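Local structure of peptidase M42 (Thaumarchaeota archaeon SCGC AB-539-E09, 5DS0) at residues 11-16 against 24-29; 15-20 against 156-161; 64-69 against 179-184; 68-73 against 89-94; 103-108 against 151-156. The protein probably removes amino-terminal residues from peptides as an M42 (TET) aminopeptidase with two cobalt ions per subunit, in an assembly of twelve chains. One frame throughout, in Å; residues are numbered along the deposited sequence.

Contact 1 (11-16 against 24-29)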
# COMPACT_ATOMS: atom_id res chain seq x y z
N LYS C 11 -4.94 45.77 24.18
CA LYS C 11 -3.54 45.34 24.23
C LYS C 11 -3.26 44.48 25.46
O LYS C 11 -2.66 43.43 25.37
CB LYS C 11 -2.62 46.57 24.22
CG LYS C 11 -1.14 46.28 24.22
CD LYS C 11 -0.36 47.56 24.04
CE LYS C 11 1.02 47.34 23.44
NZ LYS C 11 1.95 46.80 24.46
N THR C 12 -3.70 44.96 26.60
CA THR C 12 -3.41 44.30 27.85
C THR C 12 -4.04 42.92 27.93
O THR C 12 -3.42 41.98 28.43
CB THR C 12 -3.88 45.18 29.01
OG1 THR C 12 -3.15 46.39 28.96
CG2 THR C 12 -3.63 44.53 30.35
N LEU C 13 -5.28 42.82 27.47
CA LEU C 13 -5.97 41.53 27.38
C LEU C 13 -5.26 40.52 26.49
O LEU C 13 -4.98 39.41 26.91
CB LEU C 13 -7.38 41.71 26.82
CG LEU C 13 -8.44 42.33 27.73
CD1 LEU C 13 -9.69 42.61 26.91
CD2 LEU C 13 -8.74 41.41 28.88
N MSE C 14 -4.98 40.91 25.25
CA MSE C 14 -4.35 40.00 24.30
C MSE C 14 -2.95 39.63 24.72
O MSE C 14 -2.43 38.61 24.27
CB MSE C 14 -4.27 40.60 22.90
CG MSE C 14 -5.60 41.03 22.27
SE MSE C 14 -7.12 39.86 22.72
CE MSE C 14 -8.51 41.25 22.81
N GLU C 15 -2.31 40.46 25.55
CA GLU C 15 -0.95 40.17 26.00
C GLU C 15 -0.89 39.47 27.35
O GLU C 15 0.14 38.97 27.74
CB GLU C 15 -0.11 41.44 26.02
CG GLU C 15 0.31 41.91 24.63
CD GLU C 15 1.29 43.07 24.66
OE1 GLU C 15 1.47 43.66 25.76
OE2 GLU C 15 1.88 43.40 23.60
N ALA C 16 -2.02 39.43 28.06
CA ALA C 16 -2.10 38.79 29.37
C ALA C 16 -1.89 37.30 29.32
O ALA C 16 -2.16 36.65 28.31
CB ALA C 16 -3.45 39.07 30.01
N ARG C 24 -6.73 33.81 36.02
CA ARG C 24 -6.92 34.81 37.08
C ARG C 24 -6.33 36.18 36.75
O ARG C 24 -6.97 37.19 37.01
CB ARG C 24 -6.41 34.28 38.41
CG ARG C 24 -7.23 33.10 38.93
CD ARG C 24 -6.87 32.73 40.36
NE ARG C 24 -7.89 31.89 40.98
CZ ARG C 24 -7.86 31.47 42.25
NH1 ARG C 24 -6.85 31.82 43.05
NH2 ARG C 24 -8.84 30.71 42.73
N GLU C 25 -5.14 36.20 36.16
CA GLU C 25 -4.51 37.46 35.74
C GLU C 25 -5.39 38.25 34.76
O GLU C 25 -5.51 39.47 34.88
CB GLU C 25 -3.14 37.20 35.12
CG GLU C 25 -1.99 37.14 36.11
CD GLU C 25 -0.60 37.14 35.43
OE1 GLU C 25 -0.00 36.08 35.61
OE2 GLU C 25 -0.09 38.10 34.75
N VAL C 26 -6.01 37.55 33.82
CA VAL C 26 -6.83 38.18 32.76
C VAL C 26 -8.18 38.66 33.33
O VAL C 26 -8.66 39.73 33.00
CB VAL C 26 -6.96 37.29 31.47
CG1 VAL C 26 -7.76 36.05 31.77
CG2 VAL C 26 -7.67 38.03 30.34
N ASN C 27 -8.76 37.90 34.25
CA ASN C 27 -10.01 38.31 34.86
C ASN C 27 -9.82 39.44 35.86
O ASN C 27 -10.73 40.20 36.12
CB ASN C 27 -10.72 37.08 35.43
CG ASN C 27 -11.50 36.33 34.36
OD1 ASN C 27 -11.35 36.60 33.17
ND2 ASN C 27 -12.32 35.38 34.77
N ALA C 28 -8.62 39.54 36.43
CA ALA C 28 -8.25 40.68 37.28
C ALA C 28 -8.25 41.97 36.46
O ALA C 28 -8.71 43.00 36.91
CB ALA C 28 -6.89 40.46 37.92
N ILE C 29 -7.71 41.88 35.25
CA ILE C 29 -7.68 43.02 34.34
C ILE C 29 -9.08 43.48 33.99
O ILE C 29 -9.34 44.69 33.89
CB ILE C 29 -6.92 42.65 33.04
CG1 ILE C 29 -5.42 42.59 33.32
CG2 ILE C 29 -7.20 43.66 31.94
CD1 ILE C 29 -4.67 41.62 32.43
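An antiparallel helix pair near the start of the chain forms this contact. The last turn of helix 2-15 lies against the first turns of helix 24-34, and the local N-to-C directions are 169° apart. The axes approach to 9.8 Å. The seam is apolar and is made of methyl groups. Ile-29 takes the largest share. Its CG1 stands anti to the carbonyl carbon and the chain runs on extended (chi2 151°), which brings CD1 between Thr-12 and Ala-16. There CD1 lies 3.7 Å from Thr-12 CG2 and 3.7 Å from Ala-16 CB. The Thr-12 and Ile-29 side chains cross obliquely. Thr-12 offers only its methyl, which is anti to the backbone N. Its hydroxyl OG1 stands beside the backbone N, anti to the carbonyl carbon, and bonds to the carbonyl of Glu-8 in its own helix. Leu-13 reaches across with one branch. Its CD2 meets Val-26 CG2 at 3.8 Å, and these two side chains cross at about a right angle. The same CD2 slides past Ile-29 in the opposite direction, near CG2. Outside the two segments, Leu-13 also touches Met-189, and Val-26 rests on Arg-182 of helix 179-197. The pair thus packs on the catalytic α/β domain. The carbonyls of Leu-13 and Ala-16 both accept from Arg-182 NH1, which ties the helix end to that domain. Ala-16 is the first residue to leave the helix, and here the backbones come closest, with its CA 5.9 Å from Val-26 CA. The Ala-16 methyl points across here, its CB 4.2 Å from Val-26 CB.

Contact 2 (15-20 against 156-161)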
# COMPACT_ATOMS: atom_id res chain seq x y z
N GLU C 15 -2.31 40.46 25.55
CA GLU C 15 -0.95 40.17 26.00
C GLU C 15 -0.89 39.47 27.35
O GLU C 15 0.14 38.97 27.74
CB GLU C 15 -0.11 41.44 26.02
CG GLU C 15 0.31 41.91 24.63
CD GLU C 15 1.29 43.07 24.66
OE1 GLU C 15 1.47 43.66 25.76
OE2 GLU C 15 1.88 43.40 23.60
N ALA C 16 -2.02 39.43 28.06
CA ALA C 16 -2.10 38.79 29.37
C ALA C 16 -1.89 37.30 29.32
O ALA C 16 -2.16 36.65 28.31
CB ALA C 16 -3.45 39.07 30.01
N PHE C 17 -1.45 36.76 30.44
CA PHE C 17 -1.28 35.32 30.61
C PHE C 17 -2.59 34.71 31.13
O PHE C 17 -3.01 35.04 32.25
CB PHE C 17 -0.16 35.08 31.62
CG PHE C 17 0.24 33.65 31.77
CD1 PHE C 17 -0.52 32.77 32.53
CD2 PHE C 17 1.40 33.18 31.19
CE1 PHE C 17 -0.14 31.46 32.69
CE2 PHE C 17 1.79 31.86 31.33
CZ PHE C 17 1.01 31.00 32.09
N GLY C 18 -3.21 33.81 30.36
CA GLY C 18 -4.42 33.15 30.85
C GLY C 18 -4.94 31.96 30.06
O GLY C 18 -6.00 32.04 29.45
N PRO C 19 -4.22 30.83 30.10
CA PRO C 19 -4.68 29.61 29.43
C PRO C 19 -5.79 28.94 30.22
O PRO C 19 -5.98 29.29 31.38
CB PRO C 19 -3.43 28.73 29.39
CG PRO C 19 -2.64 29.17 30.57
CD PRO C 19 -2.99 30.60 30.87
N SER C 20 -6.49 27.99 29.61
CA SER C 20 -7.62 27.33 30.28
C SER C 20 -7.20 26.81 31.64
O SER C 20 -6.22 26.09 31.75
CB SER C 20 -8.18 26.19 29.43
OG SER C 20 -8.58 26.66 28.16
N GLY C 156 2.76 20.47 35.99
CA GLY C 156 1.52 21.19 36.24
C GLY C 156 1.58 22.70 36.03
O GLY C 156 0.56 23.36 36.12
N ASP C 157 2.76 23.25 35.71
CA ASP C 157 2.88 24.68 35.43
C ASP C 157 2.29 25.06 34.06
O ASP C 157 2.51 24.37 33.07
CB ASP C 157 4.33 25.15 35.53
CG ASP C 157 4.80 25.27 36.97
OD1 ASP C 157 4.03 24.94 37.90
OD2 ASP C 157 5.95 25.72 37.19
N PRO C 158 1.52 26.16 34.02
CA PRO C 158 0.85 26.61 32.79
C PRO C 158 1.76 27.32 31.80
O PRO C 158 2.75 27.92 32.19
CB PRO C 158 -0.20 27.58 33.31
CG PRO C 158 0.41 28.16 34.53
CD PRO C 158 1.21 27.05 35.16
N ILE C 159 1.40 27.22 30.53
CA ILE C 159 2.20 27.75 29.43
C ILE C 159 1.30 28.46 28.43
O ILE C 159 0.23 27.96 28.08
CB ILE C 159 2.92 26.62 28.68
CG1 ILE C 159 3.62 25.68 29.66
CG2 ILE C 159 3.93 27.20 27.69
CD1 ILE C 159 4.22 24.45 29.02
N VAL C 160 1.73 29.62 27.96
CA VAL C 160 1.02 30.31 26.89
C VAL C 160 1.94 30.65 25.75
O VAL C 160 3.16 30.72 25.91
CB VAL C 160 0.37 31.62 27.33
CG1 VAL C 160 -0.71 31.37 28.37
CG2 VAL C 160 1.42 32.60 27.85
N PRO C 161 1.36 30.89 24.58
CA PRO C 161 2.12 31.44 23.47
C PRO C 161 2.70 32.80 23.82
O PRO C 161 2.08 33.55 24.57
CB PRO C 161 1.07 31.58 22.36
CG PRO C 161 -0.03 30.65 22.72
CD PRO C 161 -0.05 30.64 24.21
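Phe-17 has CG anti to its backbone N (chi1 -172°), and this swings the ring out of the 15-20 loop to lie beside strand 158-161. Val-160 holds CG1 anti to its carbonyl carbon and CG2 in the crowded position between N and C (chi1 -64°). CG1 sits over the middle of one face of the Phe-17 ring, 3.9 Å from the centroid, as a CH-pi contact. CG2 lies on the same side of the ring but out past its rim, 3.4 Å from Phe-17 CD2. The far end of the ring reaches Pro-158. Phe-17 CZ is 3.8 Å from Pro-158 CG, and Pro-158 O lies at the ring edge, in its plane. Pro-19 supplies a second surface. Its CD packs 3.5 Å from Val-160 CG1, so this one methyl touches both the aromatic ring and the proline ring, which lie about a right angle apart as seen from it. Pro-19 CG also comes to 4.0 Å from Pro-158 CB. All these side chains are buried. Arg-104 and Glu-25 touch Phe-17 from outside the two segments. An alanine at Phe-17 would lose the ring over Val-160 and against Pro-158, and would probably loosen the seating of the loop on the strand. Between the loop's apolar residues, Gly-18 N bonds to the carboxylate of Glu-69. Strand 158-161 pairs with strand 100-105, and Ile-159 bonds through its backbone to Phe-72. The contact thus joins the loop between the two N-terminal helices to the six-stranded antiparallel barrel, the second domain of M42 aminopeptidases.

Contact 3 (64-69 against 179-184). With CO (cobalt (II) ion), chain T; CO (cobalt (II) ion), chain U.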
# COMPACT_ATOMS: atom_id res chain seq x y z
N ALA C 64 -21.76 36.53 27.14
CA ALA C 64 -20.60 35.77 27.58
C ALA C 64 -19.51 35.76 26.54
O ALA C 64 -19.79 35.57 25.35
CB ALA C 64 -21.01 34.34 27.90
N GLY C 65 -18.28 35.98 26.98
CA GLY C 65 -17.09 35.79 26.15
C GLY C 65 -15.98 35.17 26.98
O GLY C 65 -15.68 35.68 28.05
N HIS C 66 -15.40 34.07 26.53
CA HIS C 66 -14.44 33.36 27.37
C HIS C 66 -13.07 34.02 27.33
O HIS C 66 -12.60 34.41 26.27
CB HIS C 66 -14.38 31.86 27.04
CG HIS C 66 -13.81 31.53 25.69
ND1 HIS C 66 -12.46 31.34 25.48
CD2 HIS C 66 -14.41 31.31 24.50
CE1 HIS C 66 -12.25 31.04 24.21
NE2 HIS C 66 -13.42 31.02 23.59
N THR C 67 -12.44 34.14 28.50
CA THR C 67 -11.14 34.78 28.60
C THR C 67 -10.00 33.79 28.61
O THR C 67 -8.84 34.19 28.59
CB THR C 67 -11.04 35.61 29.86
OG1 THR C 67 -11.38 34.79 30.99
CG2 THR C 67 -11.96 36.80 29.79
N ASP C 68 -10.30 32.50 28.69
CA ASP C 68 -9.23 31.51 28.56
C ASP C 68 -8.78 31.45 27.11
O ASP C 68 -9.56 31.69 26.18
CB ASP C 68 -9.62 30.13 29.09
CG ASP C 68 -10.71 29.45 28.30
OD1 ASP C 68 -11.72 30.11 27.98
OD2 ASP C 68 -10.58 28.24 28.02
N GLU C 69 -7.49 31.17 26.93
CA GLU C 69 -6.89 31.01 25.62
C GLU C 69 -6.31 29.61 25.52
O GLU C 69 -5.96 28.97 26.52
CB GLU C 69 -5.78 32.03 25.39
CG GLU C 69 -4.67 31.96 26.45
CD GLU C 69 -3.55 32.96 26.24
OE1 GLU C 69 -3.00 33.00 25.10
OE2 GLU C 69 -3.21 33.68 27.21
N PHE C 179 -7.34 36.41 20.71
CA PHE C 179 -8.58 37.04 20.27
C PHE C 179 -9.76 36.14 20.62
O PHE C 179 -10.79 36.64 21.04
CB PHE C 179 -8.57 37.32 18.77
CG PHE C 179 -7.64 38.43 18.37
CD1 PHE C 179 -7.64 39.64 19.04
CD2 PHE C 179 -6.80 38.27 17.29
CE1 PHE C 179 -6.79 40.65 18.65
CE2 PHE C 179 -5.95 39.30 16.90
CZ PHE C 179 -5.94 40.48 17.59
N ASP C 180 -9.58 34.83 20.47
CA ASP C 180 -10.55 33.85 20.89
C ASP C 180 -10.30 33.59 22.36
O ASP C 180 -9.35 32.87 22.68
CB ASP C 180 -10.34 32.57 20.08
CG ASP C 180 -11.28 31.46 20.46
OD1 ASP C 180 -12.28 31.70 21.19
OD2 ASP C 180 -11.02 30.31 20.03
N ASP C 181 -11.10 34.13 23.28
CA ASP C 181 -12.28 34.95 22.99
C ASP C 181 -12.27 36.23 23.84
O ASP C 181 -13.30 36.68 24.34
CB ASP C 181 -13.53 34.13 23.23
CG ASP C 181 -14.82 34.84 22.81
OD1 ASP C 181 -14.77 35.77 21.98
OD2 ASP C 181 -15.88 34.42 23.32
N ARG C 182 -11.09 36.82 23.98
CA ARG C 182 -10.95 38.05 24.74
C ARG C 182 -11.52 39.21 23.96
O ARG C 182 -11.96 40.19 24.57
CB ARG C 182 -9.49 38.28 25.14
CG ARG C 182 -9.08 37.33 26.26
CD ARG C 182 -7.60 37.36 26.58
NE ARG C 182 -7.20 36.15 27.29
CZ ARG C 182 -5.94 35.80 27.55
NH1 ARG C 182 -4.93 36.58 27.20
NH2 ARG C 182 -5.69 34.65 28.17
N ILE C 183 -11.58 39.08 22.64
CA ILE C 183 -12.24 40.10 21.85
C ILE C 183 -13.74 40.08 22.15
O ILE C 183 -14.37 41.14 22.18
CB ILE C 183 -11.99 39.95 20.34
CG1 ILE C 183 -12.33 41.25 19.61
CG2 ILE C 183 -12.81 38.83 19.74
CD1 ILE C 183 -11.43 42.43 19.98
N GLY C 184 -14.31 38.91 22.40
CA GLY C 184 -15.71 38.81 22.82
C GLY C 184 -15.93 39.43 24.20
O GLY C 184 -16.92 40.13 24.42
CO CO T . -13.71 30.38 21.62
CO CO U . -11.58 28.64 20.64
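The His-66 ring has Asp-181 CB over one face, near the rim. At its edge, ND1 donates to Asp-68 O at 3.0 Å, in the ring plane and on a carbonyl lone pair. NE2 binds the chain T cobalt at 2.1 Å. This is the two-metal centre of an M42 aminopeptidase, built where strand 60-66 ends and helix 179-197 begins. With the ND1 proton bonded to a carbonyl, the lone pair of NE2 is left for the metal, consistent with a neutral histidine. The Asp-180 carboxylate bridges both ions and is turned 72° from the imidazole. Its OD1 is 2.0 Å from the chain T cobalt, and its OD2 is 1.9 Å from the chain U cobalt. Glu-214 and Glu-237 complete the protein ligands of the chain T ion, Glu-215 and His-325 those of the chain U ion. The peptide bond between Asp-180 and Asp-181 is cis. The Arg-182 guanidinium meets the Thr-67 carbonyl edge-on. NE gives the straighter bond, 2.9 Å to Thr-67 O, and NH2 adds a longer one to the same oxygen. Glu-69 crosses obliquely, its carboxylate plane 84° from the guanidinium, and Lys-177 shares its charge. The salt bridge comes from above the carboxylate plane, with Arg-182 NH2 2.8 Å from Glu-69 OE2.

Contact 4 (68-73 against 89-94)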
# COMPACT_ATOMS: atom_id res chain seq x y z
N ASP C 68 -10.30 32.50 28.69
CA ASP C 68 -9.23 31.51 28.56
C ASP C 68 -8.78 31.45 27.11
O ASP C 68 -9.56 31.69 26.18
CB ASP C 68 -9.62 30.13 29.09
CG ASP C 68 -10.71 29.45 28.30
OD1 ASP C 68 -11.72 30.11 27.98
OD2 ASP C 68 -10.58 28.24 28.02
N GLU C 69 -7.49 31.17 26.93
CA GLU C 69 -6.89 31.01 25.62
C GLU C 69 -6.31 29.61 25.52
O GLU C 69 -5.96 28.97 26.52
CB GLU C 69 -5.78 32.03 25.39
CG GLU C 69 -4.67 31.96 26.45
CD GLU C 69 -3.55 32.96 26.24
OE1 GLU C 69 -3.00 33.00 25.10
OE2 GLU C 69 -3.21 33.68 27.21
N VAL C 70 -6.16 29.12 24.31
CA VAL C 70 -5.47 27.87 24.14
C VAL C 70 -4.05 28.05 24.64
O VAL C 70 -3.48 29.12 24.53
CB VAL C 70 -5.50 27.38 22.68
CG1 VAL C 70 -6.94 27.07 22.28
CG2 VAL C 70 -4.86 28.38 21.73
N GLY C 71 -3.52 26.98 25.22
CA GLY C 71 -2.20 27.00 25.82
C GLY C 71 -1.63 25.61 26.01
O GLY C 71 -1.99 24.68 25.31
N PHE C 72 -0.71 25.49 26.96
CA PHE C 72 -0.09 24.19 27.26
C PHE C 72 0.17 24.10 28.76
O PHE C 72 0.01 25.09 29.49
CB PHE C 72 1.22 23.99 26.49
CG PHE C 72 1.21 24.55 25.11
CD1 PHE C 72 1.53 25.87 24.88
CD2 PHE C 72 0.84 23.76 24.04
CE1 PHE C 72 1.50 26.40 23.60
CE2 PHE C 72 0.81 24.29 22.75
CZ PHE C 72 1.15 25.61 22.54
N ILE C 73 0.61 22.94 29.20
CA ILE C 73 0.91 22.71 30.58
C ILE C 73 2.11 21.77 30.64
O ILE C 73 2.21 20.84 29.85
CB ILE C 73 -0.32 22.13 31.31
CG1 ILE C 73 -0.07 22.05 32.81
CG2 ILE C 73 -0.70 20.75 30.77
CD1 ILE C 73 -1.34 21.87 33.61
N GLY C 89 -6.66 22.84 25.24
CA GLY C 89 -7.51 23.30 24.14
C GLY C 89 -6.98 22.72 22.85
O GLY C 89 -5.92 22.10 22.83
N GLY C 90 -7.74 22.90 21.78
CA GLY C 90 -7.43 22.27 20.50
C GLY C 90 -6.38 23.05 19.74
O GLY C 90 -6.58 24.22 19.44
N TRP C 91 -5.27 22.38 19.43
CA TRP C 91 -4.19 22.94 18.63
C TRP C 91 -3.96 22.07 17.40
O TRP C 91 -4.03 20.87 17.47
CB TRP C 91 -2.87 22.92 19.41
CG TRP C 91 -2.71 23.97 20.43
CD1 TRP C 91 -3.02 23.88 21.75
CD2 TRP C 91 -2.15 25.26 20.24
NE1 TRP C 91 -2.70 25.05 22.39
CE2 TRP C 91 -2.17 25.92 21.48
CE3 TRP C 91 -1.64 25.93 19.13
CZ2 TRP C 91 -1.70 27.22 21.64
CZ3 TRP C 91 -1.16 27.22 19.30
CH2 TRP C 91 -1.20 27.84 20.54
N TRP C 92 -3.63 22.69 16.28
CA TRP C 92 -3.12 21.96 15.13
C TRP C 92 -1.61 21.82 15.28
O TRP C 92 -0.91 22.82 15.46
CB TRP C 92 -3.44 22.73 13.85
CG TRP C 92 -3.14 22.01 12.58
CD1 TRP C 92 -3.01 20.68 12.42
CD2 TRP C 92 -2.96 22.60 11.30
NE1 TRP C 92 -2.75 20.39 11.10
CE2 TRP C 92 -2.72 21.56 10.39
CE3 TRP C 92 -2.99 23.91 10.82
CZ2 TRP C 92 -2.49 21.78 9.04
CZ3 TRP C 92 -2.78 24.13 9.49
CH2 TRP C 92 -2.54 23.08 8.61
N SER C 93 -1.09 20.60 15.19
CA SER C 93 0.33 20.38 15.47
C SER C 93 1.22 21.18 14.51
O SER C 93 2.29 21.67 14.89
CB SER C 93 0.68 18.91 15.41
OG SER C 93 0.70 18.46 14.07
N GLN C 94 0.75 21.39 13.29
CA GLN C 94 1.58 22.03 12.27
C GLN C 94 1.91 23.52 12.47
O GLN C 94 2.82 24.05 11.83
CB GLN C 94 0.97 21.80 10.90
CG GLN C 94 0.81 20.31 10.61
CD GLN C 94 0.89 19.99 9.12
OE1 GLN C 94 1.75 20.52 8.41
NE2 GLN C 94 -0.01 19.14 8.64
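Trp-91 places CG anti to its carbonyl carbon (chi1 -77°) and turns its indole crosswise (chi2 93°). The ring then lies between two side chains of segment 68-73. Phe-72 also has CG anti to its carbonyl carbon, and its ring lies against one indole face. Val-70 holds CG2 in the crowded position between N and C, and this methyl is laid on the opposite face. The closest atoms on both sides meet the six-membered half of the indole: Val-70 CG2 is 3.4 Å from Trp-91 CZ2, and Phe-72 CZ is also 3.4 Å from Trp-91 CZ2. Phe-72 makes an offset stack with the five-membered ring, centroids 4.5 Å apart and planes at 20°. Between these residues, the backbone takes the polar edge. Trp-91 NE1 donates to Gly-71 O at 3.0 Å. The bond is bent, and the nitrogen sits above the carbonyl plane. Beyond the indole, Val-70 CG1 lies 4.2 Å from Gly-89 CA. A side chain at Gly-89 would strike that methyl. Phe-85 meets Phe-72 edge-to-face, and Leu-96 and Pro-161 touch Trp-91. A leucine at Trp-91 would lose the stack and the N-H bond to Gly-71, and would probably disturb the path of the 89-94 loop. That loop matters to the metal site: Gly-90 O accepts from ND1 of His-325, a cobalt ligand, and the Val-70 side chain is about 5 Å from a cobalt ion. Gly-90 is thus a second-shell residue whose carbonyl probably orients His-325, and the indole, packed on both faces and bonded through NE1, is likely to steady that loop.

Contact 5 (103-108 against 151-156)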
# COMPACT_ATOMS: atom_id res chain seq x y z
N VAL C 103 6.36 30.07 30.18
CA VAL C 103 5.88 29.22 31.24
C VAL C 103 5.82 30.05 32.50
O VAL C 103 6.77 30.77 32.80
CB VAL C 103 6.89 28.10 31.51
CG1 VAL C 103 6.34 27.13 32.54
CG2 VAL C 103 7.23 27.36 30.24
N ARG C 104 4.74 29.95 33.25
CA ARG C 104 4.65 30.66 34.52
C ARG C 104 5.01 29.74 35.68
O ARG C 104 4.26 28.83 36.00
CB ARG C 104 3.28 31.27 34.74
CG ARG C 104 3.26 32.23 35.92
CD ARG C 104 1.91 32.88 36.12
NE ARG C 104 0.89 31.89 36.47
CZ ARG C 104 -0.42 32.09 36.41
NH1 ARG C 104 -0.90 33.27 36.03
NH2 ARG C 104 -1.25 31.11 36.74
N THR C 105 6.17 29.99 36.28
CA THR C 105 6.63 29.23 37.43
C THR C 105 6.40 30.03 38.70
O THR C 105 5.98 31.18 38.64
CB THR C 105 8.13 28.90 37.32
OG1 THR C 105 8.90 30.11 37.35
CG2 THR C 105 8.42 28.16 36.04
N CYS C 106 6.68 29.41 39.84
CA CYS C 106 6.69 30.12 41.12
C CYS C 106 7.75 31.25 41.15
O CYS C 106 7.59 32.23 41.86
CB CYS C 106 6.91 29.13 42.28
SG CYS C 106 8.38 28.07 42.08
N LYS C 107 8.82 31.12 40.36
CA LYS C 107 9.86 32.15 40.26
C LYS C 107 9.60 33.21 39.19
O LYS C 107 10.41 34.12 39.03
CB LYS C 107 11.21 31.51 40.00
CG LYS C 107 11.65 30.58 41.12
CD LYS C 107 13.12 30.24 41.02
CE LYS C 107 13.54 29.34 42.17
NZ LYS C 107 14.90 28.76 41.99
N GLY C 108 8.49 33.09 38.46
CA GLY C 108 8.16 34.05 37.40
C GLY C 108 8.12 33.45 36.01
O GLY C 108 8.13 32.23 35.84
N SER C 151 15.18 27.30 37.33
CA SER C 151 14.27 28.28 36.78
C SER C 151 12.90 28.29 37.47
O SER C 151 12.15 29.25 37.32
CB SER C 151 14.06 27.97 35.31
OG SER C 151 13.22 26.83 35.21
N GLY C 152 12.56 27.22 38.18
CA GLY C 152 11.34 27.15 38.97
C GLY C 152 10.26 26.24 38.42
O GLY C 152 9.18 26.11 39.01
N VAL C 153 10.56 25.58 37.32
CA VAL C 153 9.57 24.79 36.60
C VAL C 153 9.15 23.55 37.38
O VAL C 153 9.98 22.82 37.93
CB VAL C 153 10.13 24.34 35.22
CG1 VAL C 153 9.05 23.65 34.38
CG2 VAL C 153 10.68 25.53 34.45
N LYS C 154 7.85 23.31 37.40
CA LYS C 154 7.29 22.14 38.04
C LYS C 154 6.23 21.53 37.13
O LYS C 154 5.60 22.24 36.35
CB LYS C 154 6.66 22.51 39.41
CG LYS C 154 7.65 22.79 40.62
CD LYS C 154 7.98 21.58 41.49
CE LYS C 154 9.07 21.92 42.52
NZ LYS C 154 9.31 20.82 43.49
N VAL C 155 6.05 20.22 37.23
CA VAL C 155 4.96 19.56 36.52
C VAL C 155 3.64 20.23 36.96
O VAL C 155 3.46 20.56 38.12
CB VAL C 155 4.93 18.03 36.78
CG1 VAL C 155 3.59 17.41 36.40
CG2 VAL C 155 6.03 17.37 35.98
N GLY C 156 2.76 20.47 35.99
CA GLY C 156 1.52 21.19 36.24
C GLY C 156 1.58 22.70 36.03
O GLY C 156 0.56 23.36 36.12
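Lys-107 runs alongside the end of helix 145-150 as an extended chain. Its CB lies 3.6 Å from Ser-151 O. CG comes next, 4.1 Å from Gly-152 CA. CD stays near the same Ser-151 carbonyl, and CE carries the chain on to NZ. The ammonium bonds to the carbonyl of Glu-150, near the C-terminal end of the helix. The negative end of the helix dipole would probably favour the positive charge there. Thr-105 is the buried partner. Its CB touches Gly-152 O at 3.4 Å. Its methyl CG2 rests against the 152-153 backbone and meets Val-153 CG2 at 3.8 Å. OG1 occupies the crowded position between N and C (chi1 64°) and is turned back into its own segment. It donates to Gly-108 O at 2.7 Å, on a lone pair in the carbonyl plane. The Thr-105 backbone N bonds to that oxygen too, so two donors grip it. Gly-152 has positive phi and lies close against Thr-105 and Lys-107. A side chain there would run into Lys-107 CG. Ser-151 turns its hydroxyl back to Ala-148. Residues 105 to 108 form a type I turn, closed by backbone bonds both ways between Thr-105 and Gly-108. It is the tight beta-hairpin turn joining strands 100-105 and 108-115 of the antiparallel barrel, packed on the chain leaving helix 145-150.

The five contacts run from the catalytic core out into the barrel. Contact 3 lies about 2 Å from the chain centre, measured centre to centre, and contact 5 about 25 Å out. Contacts 1 and 2 share Glu-15 and Ala-16. Contacts 3 and 4 share Asp-68 and Glu-69, where the chain passes from strand 60-66 into barrel strand 71-77. Contacts 2, 4 and 5 all reach the six-stranded barrel. Along the sequence, contacts 4 and 5 lie in series inside the loop closed by contact 2, while contacts 2 and 3 alternate. The Glu-25 to Arg-104 salt bridge joins contacts 1 and 5. Residues 11-29 thus bridge the metal-binding domain and the barrel.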